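Local coordinates for protein precorrin-6Y C5,15-methyltransferase (Decarboxylating) (Geobacter metallireducens, PDB 3E05) that probably catalyses S-adenosylmethionine-dependent methylation and decarboxylation of precorrin-6Y in the pathway to adenosylcobalamin, this piece being its C-terminal domain, at residues Asp146-Ala151 against Tyr188-Trp193; Gly136-Asn141 against Glu153-His158; Ala69-Pro74 against Gly78-Asn83; Trp45-Gly50 against Glu101-Leu106; Val31-Leu36 against Ser55-Asn60. All blocks are in the same frame, centred on the assembly; numbering follows the deposited sequence.

Interaction 1: Asp146-Ala151 against Tyr188-Trp193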
# COMPACT_ATOMS: atom_id res chain seq x y z
N ASP D 146 -18.57 -5.12 -0.95
CA ASP D 146 -19.73 -5.96 -0.60
C ASP D 146 -19.32 -7.34 -0.07
O ASP D 146 -19.82 -7.78 0.97
CB ASP D 146 -20.70 -6.12 -1.78
CG ASP D 146 -21.99 -6.85 -1.39
OD1 ASP D 146 -22.78 -6.27 -0.60
OD2 ASP D 146 -22.21 -7.99 -1.86
N THR D 147 -18.40 -7.99 -0.76
CA THR D 147 -17.95 -9.32 -0.33
C THR D 147 -17.26 -9.21 1.01
O THR D 147 -17.60 -9.94 1.92
CB THR D 147 -17.08 -10.01 -1.39
OG1 THR D 147 -17.88 -10.21 -2.57
CG2 THR D 147 -16.57 -11.36 -0.90
N LEU D 148 -16.36 -8.23 1.15
CA LEU D 148 -15.66 -7.99 2.42
C LEU D 148 -16.63 -7.74 3.60
O LEU D 148 -16.46 -8.33 4.67
CB LEU D 148 -14.66 -6.83 2.27
CG LEU D 148 -13.99 -6.26 3.53
CD1 LEU D 148 -13.15 -7.31 4.27
CD2 LEU D 148 -13.17 -5.00 3.20
N THR D 149 -17.62 -6.87 3.38
CA THR D 149 -18.61 -6.49 4.40
C THR D 149 -19.47 -7.67 4.84
O THR D 149 -19.60 -7.94 6.04
CB THR D 149 -19.55 -5.38 3.83
OG1 THR D 149 -18.84 -4.14 3.81
CG2 THR D 149 -20.82 -5.21 4.66
N LYS D 150 -20.04 -8.37 3.86
CA LYS D 150 -20.97 -9.46 4.14
C LYS D 150 -20.23 -10.66 4.72
O LYS D 150 -20.74 -11.28 5.66
CB LYS D 150 -21.76 -9.84 2.88
CG LYS D 150 -22.71 -8.76 2.36
CD LYS D 150 -23.96 -8.62 3.22
CE LYS D 150 -24.94 -7.58 2.66
NZ LYS D 150 -24.53 -6.19 2.97
N ALA D 151 -19.03 -10.94 4.22
CA ALA D 151 -18.24 -12.08 4.74
C ALA D 151 -17.92 -11.90 6.20
O ALA D 151 -18.09 -12.83 6.99
CB ALA D 151 -16.96 -12.32 3.93
N TYR D 188 -8.26 -8.46 0.13
CA TYR D 188 -8.57 -8.59 1.54
C TYR D 188 -8.63 -10.07 1.87
O TYR D 188 -9.51 -10.77 1.38
CB TYR D 188 -9.92 -7.94 1.83
CG TYR D 188 -9.88 -6.43 1.69
CD1 TYR D 188 -9.55 -5.64 2.79
CD2 TYR D 188 -10.11 -5.82 0.46
CE1 TYR D 188 -9.52 -4.23 2.68
CE2 TYR D 188 -10.04 -4.42 0.33
CZ TYR D 188 -9.76 -3.64 1.45
OH TYR D 188 -9.68 -2.26 1.32
N ILE D 189 -7.67 -10.54 2.67
CA ILE D 189 -7.63 -11.93 3.11
C ILE D 189 -8.31 -12.03 4.47
O ILE D 189 -7.81 -11.54 5.49
CB ILE D 189 -6.18 -12.46 3.15
CG1 ILE D 189 -5.56 -12.34 1.75
CG2 ILE D 189 -6.13 -13.89 3.70
CD1 ILE D 189 -4.07 -12.55 1.69
N ILE D 190 -9.46 -12.70 4.47
CA ILE D 190 -10.29 -12.85 5.66
C ILE D 190 -10.10 -14.24 6.25
O ILE D 190 -10.34 -15.23 5.57
CB ILE D 190 -11.78 -12.63 5.30
CG1 ILE D 190 -11.96 -11.28 4.61
CG2 ILE D 190 -12.67 -12.75 6.55
CD1 ILE D 190 -13.28 -11.10 3.89
N THR D 191 -9.66 -14.30 7.51
CA THR D 191 -9.45 -15.55 8.23
C THR D 191 -10.40 -15.66 9.41
O THR D 191 -10.51 -14.75 10.22
CB THR D 191 -7.98 -15.69 8.66
OG1 THR D 191 -7.15 -15.46 7.52
CG2 THR D 191 -7.70 -17.10 9.22
N ALA D 192 -11.08 -16.80 9.50
CA ALA D 192 -12.09 -17.01 10.54
C ALA D 192 -11.90 -18.37 11.19
O ALA D 192 -11.70 -19.38 10.51
CB ALA D 192 -13.47 -16.88 9.95
N TRP D 193 -11.95 -18.38 12.51
CA TRP D 193 -11.76 -19.61 13.28
C TRP D 193 -12.52 -19.45 14.58
O TRP D 193 -12.94 -18.35 14.93
CB TRP D 193 -10.27 -19.88 13.54
CG TRP D 193 -9.59 -18.88 14.45
CD1 TRP D 193 -9.28 -19.05 15.77
CD2 TRP D 193 -9.16 -17.55 14.11
NE1 TRP D 193 -8.68 -17.92 16.27
CE2 TRP D 193 -8.60 -16.98 15.28
CE3 TRP D 193 -9.19 -16.78 12.93
CZ2 TRP D 193 -8.07 -15.68 15.31
CZ3 TRP D 193 -8.68 -15.47 12.97
CH2 TRP D 193 -8.12 -14.94 14.14
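Leu148 reaches from helix 145-157 across to Tyr188 and Ile190 on strand 180-193. Leaving CB, a chi1 of 170° puts CG trans to the backbone N, and chi2 then sends CD1 to Ile190 and CD2 over the Tyr188 ring. CD1 lies 3.8 Å from Ile190 CD1 and also brushes Tyr188 CB. CD2 does something different: it sits over the middle of the ring, 3.7 Å from the centroid and only 14° off the ring normal, a clean CH-pi contact in which the leucine stands at about a right angle to the tyrosine. In this Rossmann-like methyltransferase domain, the helix covers one side of the antiparallel end of the sheet and runs nearly along strand 180-193, with segment axes 14° apart. One turn on from Leu148, Ala151 CB meets the same Ile190 CD1 at 3.9 Å. The far end of Tyr188 belongs to the subunit interface: its OH is hydrogen-bonded to the OH of Tyr188 of the third subunit, and Leu145 of that subunit packs on Leu148.

Interaction 2: Gly136-Asn141 against Glu153-His158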
# COMPACT_ATOMS: atom_id res chain seq x y z
N GLY D 136 -11.21 -26.00 12.99
CA GLY D 136 -11.26 -25.64 11.57
C GLY D 136 -10.86 -24.19 11.33
O GLY D 136 -10.86 -23.38 12.24
N VAL D 137 -10.49 -23.88 10.09
CA VAL D 137 -10.15 -22.52 9.65
C VAL D 137 -10.85 -22.26 8.33
O VAL D 137 -10.80 -23.10 7.43
CB VAL D 137 -8.60 -22.29 9.47
CG1 VAL D 137 -8.27 -20.81 9.06
CG2 VAL D 137 -7.82 -22.70 10.72
N ILE D 138 -11.54 -21.12 8.22
CA ILE D 138 -12.09 -20.65 6.95
C ILE D 138 -11.30 -19.41 6.51
O ILE D 138 -11.08 -18.50 7.30
CB ILE D 138 -13.57 -20.26 7.05
CG1 ILE D 138 -14.42 -21.42 7.61
CG2 ILE D 138 -14.12 -19.80 5.69
CD1 ILE D 138 -15.76 -20.97 8.14
N VAL D 139 -10.89 -19.39 5.24
CA VAL D 139 -10.24 -18.22 4.64
C VAL D 139 -11.01 -17.83 3.37
O VAL D 139 -11.49 -18.68 2.62
CB VAL D 139 -8.73 -18.47 4.40
CG1 VAL D 139 -8.03 -17.27 3.66
CG2 VAL D 139 -8.03 -18.77 5.73
N LEU D 140 -11.18 -16.52 3.19
CA LEU D 140 -11.79 -15.99 1.97
C LEU D 140 -10.95 -14.85 1.47
O LEU D 140 -10.41 -14.07 2.24
CB LEU D 140 -13.20 -15.43 2.20
CG LEU D 140 -14.29 -16.18 2.93
CD1 LEU D 140 -14.18 -15.90 4.41
CD2 LEU D 140 -15.63 -15.71 2.41
N ASN D 141 -10.82 -14.76 0.15
CA ASN D 141 -10.18 -13.60 -0.46
C ASN D 141 -11.25 -12.71 -1.09
O ASN D 141 -12.02 -13.14 -1.96
CB ASN D 141 -9.14 -14.00 -1.51
CG ASN D 141 -7.83 -14.53 -0.89
OD1 ASN D 141 -6.90 -14.82 -1.62
ND2 ASN D 141 -7.77 -14.64 0.42
N GLU D 153 -19.59 -9.96 8.30
CA GLU D 153 -20.90 -9.98 8.97
C GLU D 153 -21.42 -11.40 9.22
O GLU D 153 -21.84 -11.71 10.34
CB GLU D 153 -21.91 -9.16 8.16
CG GLU D 153 -23.28 -9.00 8.83
CD GLU D 153 -24.36 -8.50 7.88
OE1 GLU D 153 -24.07 -7.68 6.99
OE2 GLU D 153 -25.52 -8.94 8.04
N PHE D 154 -21.39 -12.25 8.20
CA PHE D 154 -21.90 -13.63 8.32
C PHE D 154 -21.06 -14.53 9.22
O PHE D 154 -21.60 -15.32 9.98
CB PHE D 154 -22.07 -14.29 6.94
CG PHE D 154 -22.95 -13.53 6.00
CD1 PHE D 154 -24.05 -12.80 6.46
CD2 PHE D 154 -22.69 -13.54 4.63
CE1 PHE D 154 -24.85 -12.08 5.58
CE2 PHE D 154 -23.49 -12.84 3.74
CZ PHE D 154 -24.58 -12.10 4.21
N LEU D 155 -19.75 -14.40 9.12
CA LEU D 155 -18.83 -15.17 9.96
C LEU D 155 -18.90 -14.76 11.42
O LEU D 155 -18.81 -15.60 12.32
CB LEU D 155 -17.39 -15.04 9.44
CG LEU D 155 -17.03 -15.72 8.11
CD1 LEU D 155 -15.75 -15.11 7.58
CD2 LEU D 155 -16.89 -17.24 8.23
N GLU D 156 -19.07 -13.46 11.68
CA GLU D 156 -19.25 -12.99 13.06
C GLU D 156 -20.60 -13.39 13.67
O GLU D 156 -20.69 -13.58 14.88
CB GLU D 156 -19.00 -11.50 13.16
CG GLU D 156 -17.51 -11.16 13.09
CD GLU D 156 -17.21 -9.72 13.40
OE1 GLU D 156 -18.12 -8.88 13.26
OE2 GLU D 156 -16.05 -9.44 13.79
N ASP D 157 -21.61 -13.51 12.81
CA ASP D 157 -22.93 -14.02 13.21
C ASP D 157 -22.87 -15.46 13.71
O ASP D 157 -23.66 -15.84 14.59
CB ASP D 157 -23.91 -13.97 12.03
CG ASP D 157 -24.46 -12.59 11.78
OD1 ASP D 157 -24.19 -11.68 12.59
OD2 ASP D 157 -25.17 -12.42 10.76
N HIS D 158 -21.95 -16.24 13.16
CA HIS D 158 -21.78 -17.65 13.53
C HIS D 158 -20.75 -17.84 14.64
O HIS D 158 -20.35 -18.96 14.93
CB HIS D 158 -21.41 -18.50 12.31
CG HIS D 158 -22.49 -18.60 11.28
ND1 HIS D 158 -23.74 -19.10 11.56
CD2 HIS D 158 -22.49 -18.30 9.96
CE1 HIS D 158 -24.48 -19.08 10.46
NE2 HIS D 158 -23.74 -18.60 9.48
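Flat groups play no part where Leu155 meets Ile138 and Leu140: the three buried side chains touch methyl to methyl, with no ring face or edge involved. Leu155 points from helix 145-157 at strand 137-142 and forks over two residues whose side chains rise on the same side of the strand. Its CD2 touches Ile138 CD1 at 3.9 Å, the two chains meeting at a slant. Its other branch, CD1, lies 3.6 Å from Leu140 CD1, and here the side chains slide past each other in opposite directions; Leu140 was modelled in two conformers, so this contact holds for one of them and is less certain than that to Ile138. Ile138 reaches out by its long branch, with CG1 opposite the carbonyl carbon (chi1 -54°) and CD1 extended beyond it, so that only the terminal methyl makes the contact. The strand and helix stay well apart, with 9.2 Å between the CA atoms of Ile138 and Leu155, and the side chains alone bridge the gap. Around them, Ile138 also packs on Val128 of helix 121-131 and on Ile114, while Leu155 also leans on Ala192 of the neighbouring strand 180-193. This is part of the hydrophobic packing inside a beta-alpha-beta crossover, in which helix 145-157 carries the chain from strand 137-142 past strand 180-193 to strand 161-173, as in the Rossmann-like fold of class I methyltransferases.

Interaction 3: Ala69-Pro74 against Gly78-Asn83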
# COMPACT_ATOMS: atom_id res chain seq x y z
N ALA D 69 -11.86 -29.29 -5.00
CA ALA D 69 -11.92 -28.02 -5.72
C ALA D 69 -13.22 -27.91 -6.50
O ALA D 69 -13.42 -28.61 -7.51
CB ALA D 69 -10.71 -27.91 -6.65
N LEU D 70 -14.10 -27.03 -6.03
CA LEU D 70 -15.42 -26.85 -6.60
C LEU D 70 -15.47 -25.66 -7.54
O LEU D 70 -15.06 -24.54 -7.17
CB LEU D 70 -16.47 -26.67 -5.50
CG LEU D 70 -17.07 -27.95 -4.92
CD1 LEU D 70 -16.15 -28.56 -3.89
CD2 LEU D 70 -18.41 -27.64 -4.30
N GLU D 71 -15.98 -25.88 -8.75
CA GLU D 71 -16.07 -24.84 -9.76
C GLU D 71 -17.29 -25.03 -10.66
O GLU D 71 -17.54 -26.14 -11.15
CB GLU D 71 -14.78 -24.79 -10.58
CG GLU D 71 -14.74 -23.76 -11.73
CD GLU D 71 -15.02 -22.34 -11.28
OE1 GLU D 71 -14.30 -21.83 -10.40
OE2 GLU D 71 -15.99 -21.75 -11.79
N ARG D 72 -18.05 -23.95 -10.85
CA ARG D 72 -19.28 -23.98 -11.65
C ARG D 72 -19.08 -23.67 -13.14
O ARG D 72 -19.81 -24.17 -13.99
CB ARG D 72 -20.34 -23.03 -11.04
CG ARG D 72 -20.03 -21.54 -11.18
CD ARG D 72 -20.89 -20.69 -10.27
NE ARG D 72 -21.02 -19.31 -10.74
CZ ARG D 72 -20.17 -18.32 -10.45
NH1 ARG D 72 -19.11 -18.54 -9.68
NH2 ARG D 72 -20.40 -17.10 -10.92
N ASN D 73 -18.08 -22.84 -13.46
CA ASN D 73 -17.86 -22.36 -14.82
C ASN D 73 -17.12 -23.39 -15.71
O ASN D 73 -15.99 -23.75 -15.40
CB ASN D 73 -17.11 -21.02 -14.78
CG ASN D 73 -17.11 -20.28 -16.12
OD1 ASN D 73 -16.71 -20.82 -17.15
ND2 ASN D 73 -17.54 -19.03 -16.09
N PRO D 74 -17.76 -23.82 -16.83
CA PRO D 74 -17.21 -24.76 -17.83
C PRO D 74 -15.84 -24.37 -18.42
O PRO D 74 -15.03 -25.25 -18.71
CB PRO D 74 -18.27 -24.76 -18.94
CG PRO D 74 -19.53 -24.36 -18.26
CD PRO D 74 -19.12 -23.38 -17.19
N GLY D 78 -11.96 -26.59 -17.50
CA GLY D 78 -10.90 -26.99 -18.42
C GLY D 78 -9.53 -26.53 -17.98
O GLY D 78 -8.54 -27.28 -18.10
N PHE D 79 -9.46 -25.29 -17.47
CA PHE D 79 -8.23 -24.74 -16.87
C PHE D 79 -7.78 -25.65 -15.73
O PHE D 79 -6.61 -26.05 -15.69
CB PHE D 79 -8.46 -23.34 -16.28
CG PHE D 79 -8.77 -22.27 -17.29
CD1 PHE D 79 -8.22 -22.30 -18.57
CD2 PHE D 79 -9.57 -21.19 -16.93
CE1 PHE D 79 -8.51 -21.28 -19.50
CE2 PHE D 79 -9.86 -20.17 -17.84
CZ PHE D 79 -9.33 -20.21 -19.12
N ILE D 80 -8.71 -25.99 -14.84
CA ILE D 80 -8.41 -26.82 -13.67
C ILE D 80 -7.86 -28.19 -14.07
O ILE D 80 -6.72 -28.52 -13.73
CB ILE D 80 -9.61 -26.94 -12.69
CG1 ILE D 80 -9.97 -25.55 -12.14
CG2 ILE D 80 -9.25 -27.86 -11.53
CD1 ILE D 80 -11.25 -25.50 -11.32
N ARG D 81 -8.66 -28.94 -14.85
CA ARG D 81 -8.24 -30.20 -15.46
C ARG D 81 -6.81 -30.14 -16.01
O ARG D 81 -5.99 -31.00 -15.67
CB ARG D 81 -9.21 -30.58 -16.58
CG ARG D 81 -9.35 -32.07 -16.84
CD ARG D 81 -10.49 -32.37 -17.82
NE ARG D 81 -11.80 -31.93 -17.32
CZ ARG D 81 -12.50 -30.92 -17.82
NH1 ARG D 81 -12.03 -30.22 -18.85
NH2 ARG D 81 -13.67 -30.60 -17.29
N ASP D 82 -6.52 -29.13 -16.82
CA ASP D 82 -5.18 -28.94 -17.41
C ASP D 82 -4.13 -28.69 -16.33
O ASP D 82 -3.04 -29.26 -16.37
CB ASP D 82 -5.17 -27.78 -18.41
CG ASP D 82 -5.85 -28.12 -19.73
OD1 ASP D 82 -6.46 -29.22 -19.85
OD2 ASP D 82 -5.79 -27.28 -20.65
N ASN D 83 -4.45 -27.82 -15.37
CA ASN D 83 -3.51 -27.49 -14.31
C ASN D 83 -3.19 -28.65 -13.35
O ASN D 83 -2.03 -28.88 -13.01
CB ASN D 83 -3.98 -26.24 -13.54
CG ASN D 83 -3.94 -24.97 -14.39
OD1 ASN D 83 -3.08 -24.80 -15.26
ND2 ASN D 83 -4.89 -24.07 -14.14
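Two torsions shape the Glu71 side chain where it meets Ile80: chi1 (178°) sets CG trans to the backbone N, beside Ile80 CD1, and a bend at chi2 (56°) swings the carboxylate toward Asn73 N. Ile80 answers with an extended long branch, so that its CD1 alone reaches across, 3.7 Å from Glu71 CB and 3.9 Å from Glu71 CG, and the two side chains meet at a slant. The bend has a consequence. Glu71 OE2 accepts a hydrogen bond from Asn73 N at 2.9 Å through its anti lone pair, in a fairly straight bond (163° at the hydrogen), while OE1 takes one from Gly50 N of the glycine-rich loop. Held at both oxygens, the carboxylate has little freedom to rotate. An acid at the end of this second strand commonly binds the cofactor ribose in class I methyltransferases, and Glu71 occupies the corresponding place, so it probably has that role. Asn73 then starts the next helix as its N-cap, with OD1 bonded to Gln75 N, and the backbone of Pro74 lies against Gly78 one turn on. The whole contact belongs to the beta-alpha-beta unit of strand 66-71, helix 74-86 and strand 92-96, where Ile80 also packs on Leu94 and Asn83 links the helix to the loop ahead of helix 53-61 by a bond to Ser51 O.

Interaction 4: Trp45-Gly50 against Glu101-Leu106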
# COMPACT_ATOMS: atom_id res chain seq x y z
N TRP D 45 -11.72 -27.89 1.50
CA TRP D 45 -12.55 -27.48 0.37
C TRP D 45 -12.04 -26.17 -0.25
O TRP D 45 -11.75 -25.22 0.49
CB TRP D 45 -14.00 -27.25 0.82
CG TRP D 45 -14.74 -28.43 1.42
CD1 TRP D 45 -14.37 -29.75 1.43
CD2 TRP D 45 -16.03 -28.38 2.04
NE1 TRP D 45 -15.33 -30.51 2.06
CE2 TRP D 45 -16.37 -29.70 2.42
CE3 TRP D 45 -16.93 -27.34 2.32
CZ2 TRP D 45 -17.57 -30.01 3.08
CZ3 TRP D 45 -18.12 -27.65 2.99
CH2 TRP D 45 -18.43 -28.97 3.35
N ASP D 46 -11.93 -26.11 -1.58
CA ASP D 46 -11.61 -24.88 -2.29
C ASP D 46 -12.85 -24.54 -3.13
O ASP D 46 -13.06 -25.07 -4.22
CB ASP D 46 -10.35 -25.08 -3.15
CG ASP D 46 -9.97 -23.87 -4.01
OD1 ASP D 46 -10.65 -22.81 -4.01
OD2 ASP D 46 -8.95 -24.00 -4.71
N ILE D 47 -13.68 -23.65 -2.57
CA ILE D 47 -14.93 -23.23 -3.21
C ILE D 47 -14.74 -22.06 -4.18
O ILE D 47 -14.30 -20.97 -3.79
CB ILE D 47 -15.99 -22.89 -2.16
CG1 ILE D 47 -16.26 -24.12 -1.28
CG2 ILE D 47 -17.29 -22.39 -2.84
CD1 ILE D 47 -17.02 -23.82 -0.02
N GLY D 48 -15.08 -22.31 -5.45
CA GLY D 48 -14.85 -21.35 -6.52
C GLY D 48 -13.38 -21.37 -6.89
O GLY D 48 -12.69 -20.35 -6.80
N ALA D 49 -12.91 -22.54 -7.31
CA ALA D 49 -11.47 -22.80 -7.46
C ALA D 49 -10.76 -21.98 -8.53
O ALA D 49 -9.56 -21.69 -8.41
CB ALA D 49 -11.19 -24.28 -7.63
N GLY D 50 -11.49 -21.58 -9.57
CA GLY D 50 -10.94 -20.73 -10.63
C GLY D 50 -9.98 -21.53 -11.48
O GLY D 50 -10.40 -22.33 -12.30
N GLU D 101 -24.52 -26.37 -3.29
CA GLU D 101 -24.78 -27.66 -3.94
C GLU D 101 -23.45 -28.38 -4.17
O GLU D 101 -22.44 -27.75 -4.49
CB GLU D 101 -25.48 -27.49 -5.29
CG GLU D 101 -26.89 -26.89 -5.23
CD GLU D 101 -27.57 -26.88 -6.59
OE1 GLU D 101 -28.76 -27.25 -6.66
OE2 GLU D 101 -26.92 -26.50 -7.60
N GLY D 102 -23.46 -29.70 -3.99
CA GLY D 102 -22.26 -30.50 -4.18
C GLY D 102 -21.34 -30.59 -2.97
O GLY D 102 -20.30 -31.24 -3.04
N LEU D 103 -21.71 -29.94 -1.87
CA LEU D 103 -20.93 -30.06 -0.64
C LEU D 103 -21.29 -31.32 0.14
O LEU D 103 -20.50 -31.80 0.94
CB LEU D 103 -21.11 -28.83 0.26
CG LEU D 103 -20.70 -27.44 -0.24
CD1 LEU D 103 -21.01 -26.40 0.83
CD2 LEU D 103 -19.23 -27.38 -0.63
N ASP D 104 -22.49 -31.84 -0.11
CA ASP D 104 -23.03 -32.95 0.68
C ASP D 104 -22.25 -34.26 0.54
O ASP D 104 -22.05 -34.96 1.52
CB ASP D 104 -24.52 -33.16 0.36
CG ASP D 104 -25.36 -31.95 0.71
OD1 ASP D 104 -25.14 -31.35 1.79
OD2 ASP D 104 -26.25 -31.60 -0.09
N ASP D 105 -21.79 -34.55 -0.68
CA ASP D 105 -21.04 -35.78 -0.95
C ASP D 105 -19.57 -35.73 -0.50
O ASP D 105 -18.89 -36.76 -0.46
CB ASP D 105 -21.11 -36.12 -2.44
CG ASP D 105 -22.45 -36.73 -2.85
OD1 ASP D 105 -23.48 -36.45 -2.18
OD2 ASP D 105 -22.48 -37.48 -3.85
N LEU D 106 -19.09 -34.53 -0.15
CA LEU D 106 -17.72 -34.33 0.30
C LEU D 106 -17.56 -34.71 1.77
O LEU D 106 -18.52 -34.60 2.54
CB LEU D 106 -17.31 -32.86 0.09
CG LEU D 106 -17.53 -32.21 -1.27
CD1 LEU D 106 -17.17 -30.74 -1.16
CD2 LEU D 106 -16.72 -32.87 -2.36
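Leu103 and Leu106 both lie over the same face of the Trp45 indole, each on its own ring. Trp45 CG stands opposite its carbonyl carbon (chi1 -61°), which helps present that face to the leucines. Leu106 CD1 stands over the five-membered ring, 3.8 Å from its centroid and 14° off the normal; Leu103 CD2 sits over the six-membered ring, farther off at 4.1 Å and tilted by 27°. Both leucines approach the indole aslant. A type I turn from Leu103 to Leu106 brings the two residues round to the same side. Trp45 begins the last part of strand 43-47, the first strand of the Rossmann-like sheet, which leads into the glycine-rich loop of Gly48, Ala49 and Gly50, a signature of class I methyltransferases. Two residues along the strand, Ile47 CD1 touches the same Leu103 CD2, more loosely at 4.2 Å. The indole is also held at its polar atom, since NE1 is hydrogen-bonded to Pro107 O, just beyond the turn. Arg131 of helix 121-131 binds the carbonyl oxygens of both Leu103 and Leu106.

Interaction 5: Val31-Leu36 against Ser55-Asn60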
# COMPACT_ATOMS: atom_id res chain seq x y z
N VAL D 31 0.36 -15.93 1.13
CA VAL D 31 -0.26 -15.42 2.37
C VAL D 31 -1.56 -16.19 2.71
O VAL D 31 -1.80 -16.53 3.87
CB VAL D 31 -0.58 -13.89 2.27
CG1 VAL D 31 -1.10 -13.36 3.61
CG2 VAL D 31 0.66 -13.10 1.84
N THR D 32 -2.35 -16.47 1.69
CA THR D 32 -3.62 -17.24 1.85
C THR D 32 -3.35 -18.63 2.45
O THR D 32 -4.00 -19.03 3.44
CB THR D 32 -4.36 -17.35 0.50
OG1 THR D 32 -4.74 -16.04 0.06
CG2 THR D 32 -5.62 -18.22 0.58
N LEU D 33 -2.37 -19.33 1.89
CA LEU D 33 -1.95 -20.66 2.38
C LEU D 33 -1.43 -20.61 3.81
O LEU D 33 -1.77 -21.47 4.61
CB LEU D 33 -0.91 -21.25 1.44
CG LEU D 33 -1.47 -21.64 0.06
CD1 LEU D 33 -0.34 -21.79 -0.91
CD2 LEU D 33 -2.36 -22.87 0.13
N SER D 34 -0.62 -19.59 4.12
CA SER D 34 -0.21 -19.27 5.49
C SER D 34 -1.40 -19.12 6.44
O SER D 34 -1.44 -19.76 7.49
CB SER D 34 0.61 -17.96 5.49
OG SER D 34 1.50 -17.91 6.58
N LYS D 35 -2.37 -18.30 6.04
CA LYS D 35 -3.56 -18.04 6.85
C LYS D 35 -4.42 -19.30 7.03
O LYS D 35 -5.11 -19.46 8.04
CB LYS D 35 -4.40 -16.90 6.24
CG LYS D 35 -3.74 -15.48 6.29
CD LYS D 35 -3.37 -15.02 7.70
CE LYS D 35 -2.65 -13.66 7.65
NZ LYS D 35 -2.33 -13.17 8.99
N LEU D 36 -4.37 -20.20 6.05
CA LEU D 36 -5.11 -21.47 6.14
C LEU D 36 -4.57 -22.44 7.21
O LEU D 36 -5.25 -23.41 7.54
CB LEU D 36 -5.19 -22.16 4.79
CG LEU D 36 -6.27 -21.63 3.84
CD1 LEU D 36 -5.96 -21.97 2.40
CD2 LEU D 36 -7.65 -22.20 4.25
N SER D 55 -5.58 -24.61 -4.51
CA SER D 55 -5.69 -26.07 -4.35
C SER D 55 -4.38 -26.78 -4.68
O SER D 55 -3.97 -27.68 -3.95
CB SER D 55 -6.77 -26.62 -5.28
OG SER D 55 -8.03 -26.53 -4.65
N ILE D 56 -3.72 -26.34 -5.75
CA ILE D 56 -2.51 -27.00 -6.23
C ILE D 56 -1.32 -26.81 -5.29
O ILE D 56 -0.65 -27.77 -4.92
CB ILE D 56 -2.19 -26.58 -7.68
CG1 ILE D 56 -3.16 -27.27 -8.64
CG2 ILE D 56 -0.75 -26.89 -8.05
CD1 ILE D 56 -3.12 -26.70 -10.04
N GLU D 57 -1.07 -25.58 -4.86
CA GLU D 57 -0.01 -25.35 -3.86
C GLU D 57 -0.33 -25.90 -2.46
O GLU D 57 0.55 -26.41 -1.77
CB GLU D 57 0.43 -23.87 -3.86
CG GLU D 57 1.20 -23.49 -5.13
CD GLU D 57 1.78 -22.10 -5.09
OE1 GLU D 57 1.66 -21.43 -4.05
OE2 GLU D 57 2.35 -21.68 -6.11
N ALA D 58 -1.61 -25.86 -2.06
CA ALA D 58 -2.08 -26.53 -0.85
C ALA D 58 -1.77 -28.03 -0.86
O ALA D 58 -1.39 -28.61 0.17
CB ALA D 58 -3.56 -26.36 -0.69
N SER D 59 -1.94 -28.65 -2.03
CA SER D 59 -1.69 -30.08 -2.22
C SER D 59 -0.21 -30.41 -2.09
O SER D 59 0.14 -31.50 -1.63
CB SER D 59 -2.27 -30.55 -3.56
OG SER D 59 -1.38 -30.32 -4.63
N ASN D 60 0.65 -29.47 -2.46
CA ASN D 60 2.09 -29.63 -2.26
C ASN D 60 2.45 -29.60 -0.77
O ASN D 60 3.38 -30.30 -0.33
CB ASN D 60 2.86 -28.56 -3.02
CG ASN D 60 2.86 -28.78 -4.52
OD1 ASN D 60 2.53 -29.86 -5.01
ND2 ASN D 60 3.25 -27.76 -5.26
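Leu33 wedges its two methyls against Glu57 and Ala58 of helix 53-61. CD1 lies 3.7 Å from Glu57 CB, and equally close to Glu57 OE1, while CD2 rests 3.8 Å from Ala58 CB and just as near the Ala58 backbone N. The small alanine lets the helices come close, with 6.7 Å between the CA atoms of Leu33 and Ala58. Glu57 runs at about a right angle to Leu33: its chain is extended beyond CG, which carries the carboxylate past the leucine methyl. In the next shell, Arg29, one turn before Leu33 in the same helix, forms a salt bridge from NH1 to Glu57 OE2, and the backbone N of Ile11 also bonds to OE2. Behind the contact, Ser59 OG donates to Ile56 O at 2.7 Å, and Asn60 N shares that oxygen. The two helices pack side by side on one face of the Rossmann-like sheet, helix 26-35 against strands 137-142 and 180-193, and helix 53-61, which follows the glycine-rich loop, against strand 66-71. The chemistry is mixed: methyl packing lies against a buried carboxylate whose negative charge is probably stabilised by Arg29, so the helices are tied by both apolar and ionic contacts.

How the interactions relate
Interactions 1 and 2 share helix 145-157 and lie 7 Å apart between centres; Ile190 N and Leu140 O, probably hydrogen-bonded at 2.8 Å, join their strands. Interactions 3 and 4, 12 Å apart between centres, meet through strands 66-71 and 43-47, where Leu70 N lies 2.9 Å from Asp46 O. Together they hold the loop and the acid that usually form part of the cofactor site in this fold. Interaction 5 is tied to two inner strands, 137-142 and 43-47: Thr32 OG1 is 3.0 Å from Asn141 OD1 in interaction 2, and Ser55 OG is 2.7 Å from Asp46 OD2 in interaction 4. Interactions 1 and 3, about 24 Å apart between centres, lie on opposite sides of the chain's centre.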